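PDB 1R0K: 1-deoxy-D-xylulose 5-phosphate reductoisomerase from Zymomonas mobilis, which catalyses the NADPH-dependent rearrangement and reduction of 1-deoxy-D-xylulose 5-phosphate to 2-C-methyl-D-erythritol 4-phosphate in isoprenoid biosynthesis. Local coordinates for residues I172-G177 with H247-Y252; V168-I173 with K235-V240; Y31-L36 with K50-K55. One frame throughout, in Å; residues are numbered along the deposited sequence.

Interactions 1 and 2 are two seams of one four-stranded mixed sheet, their centres 6 Å apart. Both use strand 168-175, which pairs antiparallel with 246-252 in interaction 1 and parallel with 236-240 in interaction 2, so Ile172 and Ile173 belong to both. Both seams also reach the second subunit of the homodimer. Interaction 3 comes first along the chain, in the seven-stranded parallel sheet of the Rossmann-type NADPH domain; its centre is about 36 Å from that of interaction 1 and about 39 Å from that of interaction 2. The nucleotide-binding fold and the sheet that borders the predicted active site and the second subunit are thus separate parts of the chain.

Interaction 1: I172-G177 with H247-Y252; sequences IITASG and HSMVEY
Ile172 and Met249 form the tight part of this contact, the hydrogen-bonded pair of two antiparallel strands. Ile172 N donates a hydrogen bond to Met249 O at 2.8 Å, from 35° above the carbonyl plane, and Met249 N returns a bond to Ile172 O at 2.9 Å, lying in the plane of that carbonyl. Their side chains emerge on the same face of the sheet and cross obliquely. The bend of the methionine at its last torsion (chi3 -99°) turns the methyl back toward the isoleucine, where Met249 CE sits 4.0 Å from Ile172 CD1 and equally far from Ile172 CG2. Phe289 of the second subunit packs on both residues, which makes this apolar face part of the dimer contact.

Toward Thr174 the pairing slackens. In place of another backbone pair, Thr174 N makes a weak bond of 3.3 Å to the side-chain oxygen Ser248 OG. Thr174 OG1 stands 3.3 Å from Ser248 N at a poor angle and is hydrogen-bonded to Ile246 O instead. Beyond this point the strands part: the CB of partly exposed His247 points away from strand 168-175, and its ND1 bonds to Gln260 NE2, while Ser176, a predicted substrate-binding residue, follows in the loop.

Ser248 packs against Glu152, a predicted manganese ligand, and Thr174 O accepts a bond from Lys218, predicted to bind the substrate. The chemistry thus runs from an apolar end covered by the second subunit to a polar end next to residues predicted to bind substrate and metal.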
ATOM      1  N   ILE B 172       1.421  -2.783 -11.303  1.00  9.67           N
ATOM      2  CA  ILE B 172       2.840  -2.985 -11.530  1.00  9.02           C
ATOM      3  C   ILE B 172       3.294  -4.278 -10.877  1.00  8.79           C
ATOM      4  O   ILE B 172       3.277  -4.404  -9.656  1.00  8.98           O
ATOM      5  CB  ILE B 172       3.661  -1.832 -10.936  1.00  8.98           C
ATOM      6  CG1 ILE B 172       3.133  -0.495 -11.456  1.00 11.51           C
ATOM      7  CG2 ILE B 172       5.136  -2.005 -11.288  1.00  9.53           C
ATOM      8  CD1 ILE B 172       3.749   0.701 -10.760  1.00  8.37           C
ATOM      9  N   ILE B 173       3.671  -5.247 -11.698  1.00  9.38           N
ATOM     10  CA  ILE B 173       4.159  -6.507 -11.178  1.00 10.08           C
ATOM     11  C   ILE B 173       5.669  -6.343 -11.077  1.00  9.50           C
ATOM     12  O   ILE B 173       6.355  -6.183 -12.084  1.00  9.54           O
ATOM     13  CB  ILE B 173       3.842  -7.678 -12.123  1.00  9.57           C
ATOM     14  CG1 ILE B 173       2.338  -7.749 -12.380  1.00  9.57           C
ATOM     15  CG2 ILE B 173       4.339  -8.983 -11.514  1.00 10.70           C
ATOM     16  CD1 ILE B 173       1.946  -8.832 -13.366  1.00  7.63           C
ATOM     17  N   THR B 174       6.185  -6.345  -9.856  1.00 11.19           N
ATOM     18  CA  THR B 174       7.622  -6.211  -9.671  1.00 10.26           C
ATOM     19  C   THR B 174       8.289  -7.536 -10.004  1.00 10.95           C
ATOM     20  O   THR B 174       7.681  -8.598  -9.859  1.00 10.72           O
ATOM     21  CB  THR B 174       7.963  -5.787  -8.237  1.00  9.70           C
ATOM     22  OG1 THR B 174       7.260  -6.620  -7.306  1.00 10.44           O
ATOM     23  CG2 THR B 174       7.571  -4.327  -8.022  1.00  9.76           C
ATOM     24  N   ALA B 175       9.535  -7.466 -10.464  1.00  9.39           N
ATOM     25  CA  ALA B 175      10.281  -8.652 -10.854  1.00  9.55           C
ATOM     26  C   ALA B 175      11.738  -8.488 -10.464  1.00  9.94           C
ATOM     27  O   ALA B 175      12.323  -7.435 -10.705  1.00  9.65           O
ATOM     28  CB  ALA B 175      10.179  -8.862 -12.370  1.00  8.54           C
ATOM     29  N   SER B 176      12.319  -9.522  -9.864  1.00 10.54           N
ATOM     30  CA  SER B 176      13.718  -9.470  -9.465  1.00 11.92           C
ATOM     31  C   SER B 176      14.573  -9.337 -10.713  1.00 12.57           C
ATOM     32  O   SER B 176      15.630  -8.711 -10.689  1.00 14.30           O
ATOM     33  CB  SER B 176      14.121 -10.753  -8.734  1.00 12.35           C
ATOM     34  OG  SER B 176      14.114 -11.854  -9.629  1.00 12.73           O
ATOM     35  N   GLY B 177      14.112  -9.942 -11.803  1.00 12.85           N
ATOM     36  CA  GLY B 177      14.865  -9.893 -13.043  1.00 13.19           C
ATOM     37  C   GLY B 177      15.603 -11.199 -13.257  1.00 14.47           C
ATOM     38  O   GLY B 177      16.160 -11.451 -14.330  1.00 14.28           O
ATOM     39  N   HIS B 247       6.723  -6.023  -3.262  1.00 10.04           N
ATOM     40  CA  HIS B 247       6.187  -7.222  -3.890  1.00 10.98           C
ATOM     41  C   HIS B 247       5.238  -7.019  -5.073  1.00 10.18           C
ATOM     42  O   HIS B 247       4.937  -7.975  -5.784  1.00 10.27           O
ATOM     43  CB  HIS B 247       5.564  -8.092  -2.798  1.00  9.91           C
ATOM     44  CG  HIS B 247       6.550  -8.512  -1.748  1.00 10.10           C
ATOM     45  ND1 HIS B 247       6.244  -8.549  -0.404  1.00 10.29           N
ATOM     46  CD2 HIS B 247       7.849  -8.887  -1.849  1.00  9.86           C
ATOM     47  CE1 HIS B 247       7.312  -8.923   0.278  1.00 12.13           C
ATOM     48  NE2 HIS B 247       8.299  -9.134  -0.574  1.00 11.89           N
ATOM     49  N   SER B 248       4.807  -5.772  -5.272  1.00 10.14           N
ATOM     50  CA  SER B 248       3.948  -5.331  -6.380  1.00  9.73           C
ATOM     51  C   SER B 248       3.142  -4.096  -5.997  1.00  9.41           C
ATOM     52  O   SER B 248       3.040  -3.750  -4.822  1.00  9.18           O
ATOM     53  CB  SER B 248       3.023  -6.442  -6.888  1.00  8.59           C
ATOM     54  OG  SER B 248       3.725  -7.259  -7.818  1.00 12.00           O
ATOM     55  N   MET B 249       2.568  -3.420  -6.989  1.00  9.80           N
ATOM     56  CA  MET B 249       1.840  -2.195  -6.698  1.00  8.96           C
ATOM     57  C   MET B 249       0.619  -1.965  -7.576  1.00 10.55           C
ATOM     58  O   MET B 249       0.465  -2.585  -8.635  1.00  8.31           O
ATOM     59  CB  MET B 249       2.789  -1.004  -6.853  1.00  9.74           C
ATOM     60  CG  MET B 249       4.154  -1.202  -6.214  1.00 10.58           C
ATOM     61  SD  MET B 249       5.255   0.220  -6.463  1.00 12.64           S
ATOM     62  CE  MET B 249       6.248  -0.348  -7.826  1.00 14.67           C
ATOM     63  N   VAL B 250      -0.238  -1.052  -7.125  1.00  8.02           N
ATOM     64  CA  VAL B 250      -1.443  -0.689  -7.862  1.00  8.53           C
ATOM     65  C   VAL B 250      -1.597   0.828  -7.835  1.00  9.64           C
ATOM     66  O   VAL B 250      -1.626   1.433  -6.757  1.00 10.56           O
ATOM     67  CB  VAL B 250      -2.721  -1.302  -7.231  1.00  8.69           C
ATOM     68  CG1 VAL B 250      -3.946  -0.841  -8.005  1.00  6.92           C
ATOM     69  CG2 VAL B 250      -2.643  -2.820  -7.228  1.00  7.29           C
ATOM     70  N   GLU B 251      -1.681   1.450  -9.006  1.00 10.41           N
ATOM     71  CA  GLU B 251      -1.866   2.896  -9.045  1.00 10.38           C
ATOM     72  C   GLU B 251      -3.331   3.203  -9.305  1.00 12.27           C
ATOM     73  O   GLU B 251      -3.970   2.576 -10.155  1.00 12.62           O
ATOM     74  CB  GLU B 251      -1.023   3.560 -10.138  1.00 12.06           C
ATOM     75  CG  GLU B 251      -1.072   5.092 -10.051  1.00 14.12           C
ATOM     76  CD  GLU B 251      -0.335   5.783 -11.178  1.00 17.97           C
ATOM     77  OE1 GLU B 251       0.781   5.349 -11.519  1.00 20.29           O
ATOM     78  OE2 GLU B 251      -0.872   6.776 -11.715  1.00 19.16           O
ATOM     79  N   TYR B 252      -3.845   4.181  -8.568  1.00 11.24           N
ATOM     80  CA  TYR B 252      -5.231   4.603  -8.685  1.00 11.78           C
ATOM     81  C   TYR B 252      -5.333   5.847  -9.562  1.00 12.09           C
ATOM     82  O   TYR B 252      -4.333   6.520  -9.816  1.00 11.83           O
ATOM     83  CB  TYR B 252      -5.801   4.884  -7.290  1.00  8.80           C
ATOM     84  CG  TYR B 252      -5.971   3.636  -6.445  1.00 11.63           C
ATOM     85  CD1 TYR B 252      -4.875   2.841  -6.092  1.00 10.40           C
ATOM     86  CD2 TYR B 252      -7.237   3.224  -6.042  1.00 11.01           C
ATOM     87  CE1 TYR B 252      -5.048   1.662  -5.359  1.00 13.35           C
ATOM     88  CE2 TYR B 252      -7.421   2.053  -5.313  1.00 13.77           C
ATOM     89  CZ  TYR B 252      -6.331   1.276  -4.976  1.00 12.42           C
ATOM     90  OH  TYR B 252      -6.540   0.116  -4.271  1.00 13.07           O
TER

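Interaction 2: V168-I173 with K235-V240; sequences VRRIII and KFEILV
Ile171 and Phe236 run alongside each other in the same direction on one face of the four-stranded mixed sheet, where edge strand 236-240 runs parallel to 168-175. Ile171 CG2 comes within 4.0 Å of Phe236 CE2, obliquely to the ring, and Ile173 CD1 approaches Phe236 CD2 at the same distance. Helix 216-229 covers this face through Leu222 and Ala225.

On the reverse face Ile172 CG2 presses on Leu239 CB at 3.5 Å, a tight carbon contact; Phe289 of the second subunit packs on both side chains. Between the two faces runs the regular parallel ladder: Ile171 N to Lys235 O, Glu237 N to Ile171 O, Ile173 N to Glu237 O and Leu239 N to Ile173 O.

The edge is polar. Lys235, extended beyond CG, passes alongside Arg169 O and bonds through NZ to Val168 O at 2.8 Å, almost straight on to the carbonyl. A classic beta bulge sets Arg169 and Arg170 opposite the single residue Glu251, and each forms a salt bridge with it. Arg170 NH2 bonds to Leu287 O of the second subunit, and Ile172 CD1 covers the guanidinium centre from 3.6 Å above. Arg170 NH1 completes the grip in a salt bridge with Glu237 OE1, 2.8 Å away on the syn side of a carboxylate turned 56° from the guanidinium plane.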
ATOM      1  N   VAL B 168      -8.486   1.526 -10.993  1.00 15.08           N
ATOM      2  CA  VAL B 168      -7.111   1.172 -11.317  1.00 14.19           C
ATOM      3  C   VAL B 168      -6.603   1.818 -12.606  1.00 14.42           C
ATOM      4  O   VAL B 168      -7.246   1.725 -13.651  1.00 13.91           O
ATOM      5  CB  VAL B 168      -6.940  -0.368 -11.466  1.00 15.59           C
ATOM      6  CG1 VAL B 168      -5.518  -0.695 -11.946  1.00 14.08           C
ATOM      7  CG2 VAL B 168      -7.215  -1.055 -10.144  1.00 17.03           C
ATOM      8  N   ARG B 169      -5.450   2.475 -12.522  1.00 13.82           N
ATOM      9  CA  ARG B 169      -4.828   3.073 -13.697  1.00 14.75           C
ATOM     10  C   ARG B 169      -3.828   2.052 -14.228  1.00 13.29           C
ATOM     11  O   ARG B 169      -3.726   1.833 -15.434  1.00 12.88           O
ATOM     12  CB  ARG B 169      -4.093   4.365 -13.346  1.00 15.62           C
ATOM     13  CG  ARG B 169      -3.234   4.897 -14.493  1.00 17.94           C
ATOM     14  CD  ARG B 169      -2.778   6.309 -14.212  1.00 21.28           C
ATOM     15  NE  ARG B 169      -3.907   7.234 -14.242  1.00 22.25           N
ATOM     16  CZ  ARG B 169      -4.047   8.264 -13.418  1.00 22.62           C
ATOM     17  NH1 ARG B 169      -3.130   8.500 -12.489  1.00 21.49           N
ATOM     18  NH2 ARG B 169      -5.099   9.066 -13.532  1.00 25.83           N
ATOM     19  N   ARG B 170      -3.085   1.429 -13.320  1.00 12.43           N
ATOM     20  CA  ARG B 170      -2.113   0.417 -13.714  1.00 11.90           C
ATOM     21  C   ARG B 170      -1.738  -0.493 -12.552  1.00 12.99           C
ATOM     22  O   ARG B 170      -1.814  -0.102 -11.389  1.00 12.77           O
ATOM     23  CB  ARG B 170      -0.837   1.064 -14.275  1.00 13.70           C
ATOM     24  CG  ARG B 170      -0.087   1.946 -13.293  1.00 15.60           C
ATOM     25  CD  ARG B 170       1.353   2.266 -13.749  1.00 15.67           C
ATOM     26  NE  ARG B 170       1.913   3.327 -12.919  1.00 14.88           N
ATOM     27  CZ  ARG B 170       3.196   3.677 -12.864  1.00 16.48           C
ATOM     28  NH1 ARG B 170       4.112   3.052 -13.594  1.00 14.38           N
ATOM     29  NH2 ARG B 170       3.559   4.673 -12.073  1.00 14.25           N
ATOM     30  N   ILE B 171      -1.370  -1.727 -12.883  1.00 11.89           N
ATOM     31  CA  ILE B 171      -0.922  -2.699 -11.895  1.00 12.18           C
ATOM     32  C   ILE B 171       0.531  -2.970 -12.268  1.00 11.84           C
ATOM     33  O   ILE B 171       0.839  -3.323 -13.410  1.00 13.08           O
ATOM     34  CB  ILE B 171      -1.725  -4.021 -11.957  1.00 13.00           C
ATOM     35  CG1 ILE B 171      -3.126  -3.806 -11.377  1.00 13.84           C
ATOM     36  CG2 ILE B 171      -0.983  -5.123 -11.201  1.00 10.43           C
ATOM     37  CD1 ILE B 171      -3.974  -5.066 -11.311  1.00 15.56           C
ATOM     38  N   ILE B 172       1.421  -2.783 -11.303  1.00  9.67           N
ATOM     39  CA  ILE B 172       2.840  -2.985 -11.530  1.00  9.02           C
ATOM     40  C   ILE B 172       3.294  -4.278 -10.877  1.00  8.79           C
ATOM     41  O   ILE B 172       3.277  -4.404  -9.656  1.00  8.98           O
ATOM     42  CB  ILE B 172       3.661  -1.832 -10.936  1.00  8.98           C
ATOM     43  CG1 ILE B 172       3.133  -0.495 -11.456  1.00 11.51           C
ATOM     44  CG2 ILE B 172       5.136  -2.005 -11.288  1.00  9.53           C
ATOM     45  CD1 ILE B 172       3.749   0.701 -10.760  1.00  8.37           C
ATOM     46  N   ILE B 173       3.671  -5.247 -11.698  1.00  9.38           N
ATOM     47  CA  ILE B 173       4.159  -6.507 -11.178  1.00 10.08           C
ATOM     48  C   ILE B 173       5.669  -6.343 -11.077  1.00  9.50           C
ATOM     49  O   ILE B 173       6.355  -6.183 -12.084  1.00  9.54           O
ATOM     50  CB  ILE B 173       3.842  -7.678 -12.123  1.00  9.57           C
ATOM     51  CG1 ILE B 173       2.338  -7.749 -12.380  1.00  9.57           C
ATOM     52  CG2 ILE B 173       4.339  -8.983 -11.514  1.00 10.70           C
ATOM     53  CD1 ILE B 173       1.946  -8.832 -13.366  1.00  7.63           C
ATOM     54  N   LYS B 235      -3.122  -2.336 -18.952  1.00 15.67           N
ATOM     55  CA  LYS B 235      -2.938  -1.668 -17.668  1.00 16.02           C
ATOM     56  C   LYS B 235      -1.885  -2.355 -16.807  1.00 15.70           C
ATOM     57  O   LYS B 235      -1.634  -1.939 -15.679  1.00 17.46           O
ATOM     58  CB  LYS B 235      -4.259  -1.597 -16.900  1.00 15.13           C
ATOM     59  CG  LYS B 235      -5.292  -0.682 -17.547  1.00 17.36           C
ATOM     60  CD  LYS B 235      -6.384  -0.309 -16.552  1.00 16.72           C
ATOM     61  CE  LYS B 235      -7.329   0.740 -17.125  1.00 22.42           C
ATOM     62  NZ  LYS B 235      -8.342   1.173 -16.122  1.00 22.90           N
ATOM     63  N   PHE B 236      -1.275  -3.407 -17.343  1.00 15.22           N
ATOM     64  CA  PHE B 236      -0.234  -4.124 -16.619  1.00 14.18           C
ATOM     65  C   PHE B 236       1.151  -3.668 -17.029  1.00 15.38           C
ATOM     66  O   PHE B 236       1.410  -3.376 -18.199  1.00 15.70           O
ATOM     67  CB  PHE B 236      -0.334  -5.631 -16.850  1.00 13.30           C
ATOM     68  CG  PHE B 236      -1.451  -6.282 -16.099  1.00 13.09           C
ATOM     69  CD1 PHE B 236      -2.737  -6.313 -16.627  1.00 13.53           C
ATOM     70  CD2 PHE B 236      -1.223  -6.848 -14.851  1.00 13.70           C
ATOM     71  CE1 PHE B 236      -3.781  -6.901 -15.923  1.00 14.82           C
ATOM     72  CE2 PHE B 236      -2.262  -7.440 -14.134  1.00 12.68           C
ATOM     73  CZ  PHE B 236      -3.541  -7.467 -14.670  1.00 13.97           C
ATOM     74  N   GLU B 237       2.036  -3.605 -16.045  1.00 13.03           N
ATOM     75  CA  GLU B 237       3.415  -3.214 -16.262  1.00 13.66           C
ATOM     76  C   GLU B 237       4.305  -4.121 -15.439  1.00 12.36           C
ATOM     77  O   GLU B 237       3.959  -4.485 -14.316  1.00 11.53           O
ATOM     78  CB  GLU B 237       3.653  -1.776 -15.806  1.00 14.83           C
ATOM     79  CG  GLU B 237       3.257  -0.710 -16.800  1.00 20.42           C
ATOM     80  CD  GLU B 237       3.418   0.678 -16.224  1.00 19.50           C
ATOM     81  OE1 GLU B 237       4.292   0.858 -15.346  1.00 19.62           O
ATOM     82  OE2 GLU B 237       2.682   1.589 -16.661  1.00 22.94           O
ATOM     83  N   ILE B 238       5.444  -4.497 -16.000  1.00 11.35           N
ATOM     84  CA  ILE B 238       6.388  -5.315 -15.263  1.00 12.09           C
ATOM     85  C   ILE B 238       7.527  -4.361 -14.944  1.00 12.83           C
ATOM     86  O   ILE B 238       8.005  -3.639 -15.821  1.00 12.34           O
ATOM     87  CB  ILE B 238       6.905  -6.498 -16.103  1.00 14.57           C
ATOM     88  CG1 ILE B 238       5.742  -7.438 -16.431  1.00 14.08           C
ATOM     89  CG2 ILE B 238       8.010  -7.243 -15.343  1.00 12.15           C
ATOM     90  CD1 ILE B 238       6.130  -8.586 -17.348  1.00 16.52           C
ATOM     91  N   LEU B 239       7.929  -4.323 -13.680  1.00 10.74           N
ATOM     92  CA  LEU B 239       9.006  -3.442 -13.255  1.00 10.97           C
ATOM     93  C   LEU B 239      10.095  -4.262 -12.582  1.00 11.56           C
ATOM     94  O   LEU B 239       9.837  -4.942 -11.588  1.00 14.25           O
ATOM     95  CB  LEU B 239       8.470  -2.377 -12.281  1.00 10.00           C
ATOM     96  CG  LEU B 239       9.481  -1.421 -11.630  1.00 13.13           C
ATOM     97  CD1 LEU B 239      10.128  -0.532 -12.682  1.00 11.97           C
ATOM     98  CD2 LEU B 239       8.781  -0.564 -10.581  1.00 13.62           C
ATOM     99  N   VAL B 240      11.307  -4.213 -13.131  1.00 11.18           N
ATOM    100  CA  VAL B 240      12.416  -4.953 -12.544  1.00 13.38           C
ATOM    101  C   VAL B 240      12.870  -4.212 -11.291  1.00 13.54           C
ATOM    102  O   VAL B 240      13.131  -3.011 -11.317  1.00 14.14           O
ATOM    103  CB  VAL B 240      13.587  -5.108 -13.540  1.00 13.05           C
ATOM    104  CG1 VAL B 240      14.775  -5.767 -12.852  1.00 12.02           C
ATOM    105  CG2 VAL B 240      13.135  -5.962 -14.735  1.00 13.54           C
TER

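Interaction 3: Y31-L36 with K50-K55; sequences YQVIAL and KRTNAK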
ATOM      1  N   TYR B  31      -8.841 -22.807  14.441  1.00 20.22           N
ATOM      2  CA  TYR B  31      -9.003 -23.643  13.261  1.00 19.40           C
ATOM      3  C   TYR B  31      -9.115 -25.133  13.524  1.00 19.49           C
ATOM      4  O   TYR B  31      -8.397 -25.686  14.354  1.00 20.78           O
ATOM      5  CB  TYR B  31      -7.836 -23.409  12.301  1.00 18.97           C
ATOM      6  CG  TYR B  31      -7.661 -21.961  11.925  1.00 21.04           C
ATOM      7  CD1 TYR B  31      -6.570 -21.229  12.390  1.00 20.10           C
ATOM      8  CD2 TYR B  31      -8.603 -21.312  11.132  1.00 18.52           C
ATOM      9  CE1 TYR B  31      -6.423 -19.882  12.079  1.00 20.70           C
ATOM     10  CE2 TYR B  31      -8.465 -19.964  10.812  1.00 21.10           C
ATOM     11  CZ  TYR B  31      -7.375 -19.255  11.289  1.00 20.29           C
ATOM     12  OH  TYR B  31      -7.243 -17.918  10.981  1.00 20.63           O
ATOM     13  N   GLN B  32     -10.012 -25.773  12.782  1.00 19.13           N
ATOM     14  CA  GLN B  32     -10.238 -27.210  12.869  1.00 19.76           C
ATOM     15  C   GLN B  32      -9.855 -27.826  11.525  1.00 18.49           C
ATOM     16  O   GLN B  32     -10.485 -27.558  10.502  1.00 16.90           O
ATOM     17  CB  GLN B  32     -11.707 -27.498  13.176  1.00 22.81           C
ATOM     18  CG  GLN B  32     -12.133 -28.919  12.843  1.00 29.84           C
ATOM     19  CD  GLN B  32     -13.507 -29.256  13.383  1.00 33.17           C
ATOM     20  OE1 GLN B  32     -14.462 -28.490  13.218  1.00 34.18           O
ATOM     21  NE2 GLN B  32     -13.619 -30.413  14.027  1.00 36.64           N
ATOM     22  N   VAL B  33      -8.816 -28.651  11.533  1.00 17.15           N
ATOM     23  CA  VAL B  33      -8.345 -29.279  10.311  1.00 17.44           C
ATOM     24  C   VAL B  33      -9.230 -30.422   9.837  1.00 18.32           C
ATOM     25  O   VAL B  33      -9.458 -31.387  10.564  1.00 17.91           O
ATOM     26  CB  VAL B  33      -6.918 -29.809  10.488  1.00 17.88           C
ATOM     27  CG1 VAL B  33      -6.445 -30.473   9.207  1.00 15.85           C
ATOM     28  CG2 VAL B  33      -5.991 -28.667  10.863  1.00 18.21           C
ATOM     29  N   ILE B  34      -9.725 -30.305   8.611  1.00 15.99           N
ATOM     30  CA  ILE B  34     -10.558 -31.342   8.028  1.00 16.88           C
ATOM     31  C   ILE B  34      -9.651 -32.333   7.309  1.00 16.28           C
ATOM     32  O   ILE B  34      -9.387 -33.423   7.810  1.00 16.72           O
ATOM     33  CB  ILE B  34     -11.573 -30.753   7.019  1.00 18.49           C
ATOM     34  CG1 ILE B  34     -12.477 -29.734   7.718  1.00 20.27           C
ATOM     35  CG2 ILE B  34     -12.425 -31.870   6.419  1.00 19.52           C
ATOM     36  CD1 ILE B  34     -13.278 -30.305   8.870  1.00 23.60           C
ATOM     37  N   ALA B  35      -9.158 -31.952   6.137  1.00 14.92           N
ATOM     38  CA  ALA B  35      -8.285 -32.840   5.387  1.00 14.45           C
ATOM     39  C   ALA B  35      -6.925 -32.238   5.085  1.00 14.28           C
ATOM     40  O   ALA B  35      -6.778 -31.025   4.942  1.00 13.58           O
ATOM     41  CB  ALA B  35      -8.956 -33.255   4.089  1.00 13.62           C
ATOM     42  N   LEU B  36      -5.926 -33.108   5.012  1.00 14.63           N
ATOM     43  CA  LEU B  36      -4.572 -32.713   4.661  1.00 13.65           C
ATOM     44  C   LEU B  36      -4.180 -33.699   3.577  1.00 14.39           C
ATOM     45  O   LEU B  36      -4.523 -34.876   3.661  1.00 15.03           O
ATOM     46  CB  LEU B  36      -3.617 -32.859   5.848  1.00 14.20           C
ATOM     47  CG  LEU B  36      -3.823 -31.980   7.081  1.00 14.50           C
ATOM     48  CD1 LEU B  36      -2.658 -32.216   8.037  1.00 14.23           C
ATOM     49  CD2 LEU B  36      -3.898 -30.501   6.686  1.00 11.50           C
ATOM     50  N   LYS B  50      -1.885 -36.207  12.463  1.00 22.66           N
ATOM     51  CA  LYS B  50      -2.052 -36.610  13.852  1.00 23.75           C
ATOM     52  C   LYS B  50      -1.939 -35.426  14.809  1.00 23.57           C
ATOM     53  O   LYS B  50      -2.685 -35.338  15.781  1.00 24.42           O
ATOM     54  CB  LYS B  50      -1.029 -37.694  14.212  1.00 25.71           C
ATOM     55  CG  LYS B  50      -1.302 -39.019  13.514  1.00 28.42           C
ATOM     56  CD  LYS B  50      -0.387 -40.131  13.993  1.00 29.69           C
ATOM     57  CE  LYS B  50       1.037 -39.926  13.535  1.00 30.11           C
ATOM     58  NZ  LYS B  50       1.878 -41.077  13.961  1.00 35.28           N
ATOM     59  N   ARG B  51      -1.013 -34.516  14.529  1.00 23.02           N
ATOM     60  CA  ARG B  51      -0.829 -33.340  15.374  1.00 24.78           C
ATOM     61  C   ARG B  51      -2.089 -32.488  15.404  1.00 25.59           C
ATOM     62  O   ARG B  51      -2.572 -32.113  16.475  1.00 27.19           O
ATOM     63  CB  ARG B  51       0.308 -32.463  14.859  1.00 21.90           C
ATOM     64  CG  ARG B  51       1.679 -33.070  14.919  1.00 24.39           C
ATOM     65  CD  ARG B  51       2.715 -31.966  14.853  1.00 25.92           C
ATOM     66  NE  ARG B  51       2.555 -31.118  13.675  1.00 24.12           N
ATOM     67  CZ  ARG B  51       3.051 -31.407  12.476  1.00 24.05           C
ATOM     68  NH1 ARG B  51       2.859 -30.577  11.457  1.00 20.57           N
ATOM     69  NH2 ARG B  51       3.751 -32.521  12.298  1.00 24.45           N
ATOM     70  N   THR B  52      -2.608 -32.179  14.219  1.00 24.22           N
ATOM     71  CA  THR B  52      -3.798 -31.345  14.084  1.00 23.55           C
ATOM     72  C   THR B  52      -5.106 -32.099  14.258  1.00 23.44           C
ATOM     73  O   THR B  52      -6.182 -31.519  14.108  1.00 23.21           O
ATOM     74  CB  THR B  52      -3.826 -30.654  12.715  1.00 22.68           C
ATOM     75  OG1 THR B  52      -3.917 -31.645  11.684  1.00 22.48           O
ATOM     76  CG2 THR B  52      -2.554 -29.831  12.516  1.00 21.72           C
ATOM     77  N   ASN B  53      -5.015 -33.387  14.573  1.00 24.04           N
ATOM     78  CA  ASN B  53      -6.209 -34.201  14.767  1.00 25.09           C
ATOM     79  C   ASN B  53      -7.099 -34.072  13.532  1.00 24.70           C
ATOM     80  O   ASN B  53      -8.316 -33.917  13.640  1.00 23.26           O
ATOM     81  CB  ASN B  53      -6.967 -33.721  16.008  1.00 26.61           C
ATOM     82  CG  ASN B  53      -8.090 -34.657  16.408  1.00 29.88           C
ATOM     83  OD1 ASN B  53      -8.957 -34.297  17.205  1.00 32.49           O
ATOM     84  ND2 ASN B  53      -8.078 -35.869  15.863  1.00 31.14           N
ATOM     85  N   ALA B  54      -6.474 -34.125  12.360  1.00 24.14           N
ATOM     86  CA  ALA B  54      -7.196 -34.011  11.098  1.00 24.92           C
ATOM     87  C   ALA B  54      -8.180 -35.160  10.951  1.00 24.93           C
ATOM     88  O   ALA B  54      -7.957 -36.252  11.475  1.00 24.62           O
ATOM     89  CB  ALA B  54      -6.214 -34.007   9.931  1.00 23.29           C
ATOM     90  N   LYS B  55      -9.271 -34.914  10.233  1.00 24.81           N
ATOM     91  CA  LYS B  55     -10.278 -35.943  10.028  1.00 24.61           C
ATOM     92  C   LYS B  55      -9.829 -36.936   8.967  1.00 22.16           C
ATOM     93  O   LYS B  55     -10.161 -38.116   9.027  1.00 23.20           O
ATOM     94  CB  LYS B  55     -11.611 -35.312   9.617  1.00 27.57           C
ATOM     95  CG  LYS B  55     -12.717 -36.331   9.399  1.00 32.33           C
ATOM     96  CD  LYS B  55     -14.026 -35.670   9.013  1.00 37.01           C
ATOM     97  CE  LYS B  55     -15.098 -36.713   8.729  1.00 38.47           C
ATOM     98  NZ  LYS B  55     -16.385 -36.089   8.311  1.00 41.55           N
TER
HETATM   99  O   HOH W   1      -7.406 -29.206  13.842  1.00 32.04           O
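Val33 fills the angle between Thr52 and Ala54, where strand 31-38 meets the turn that closes helix 42-51 in a beta-alpha-beta unit of the Rossmann-type domain. Its CG1, anti to the backbone N (chi1 179°), touches Ala54 CB at 3.6 Å. The other methyl, Val33 CG2, is pressed to 3.5 Å from Thr52 CB, tighter than usual, the two side chains crossing at about a right angle. Leu36 borders the same cluster, CG 4.2 Å from Ala54 CB and CD1 near the hydroxyl Thr52 OG1. An alanine in place of Val33 would remove both methyls and would probably open a gap beside Thr52 and Ala54, leaving the helix end less firmly seated on the strand. Ala54 CA also points its hydrogen at Val33 O. Just before strand 56-59, Lys55 N makes a weak bond to Ile34 O at 2.8 Å, bent to 130° at the hydrogen.

A second shell lies behind these groups. Thr52 OG1 bonds back to Ala48 O in the helix, which probably fixes the rotation of the hydroxyl-bearing side chain, and Leu21 and Glu25 of helix 15-25 touch it. Leu36 also packs on Ala48. Asn53, at positive phi, ends the helix in a Schellman motif and swings the chain toward strand 56-59, where a backbone bond joins Ile34 and Arg56.

Near the Thr52 end a water bridges the two segments: it accepts from Val33 N at 2.8 Å and donates to Thr52 O at 2.6 Å.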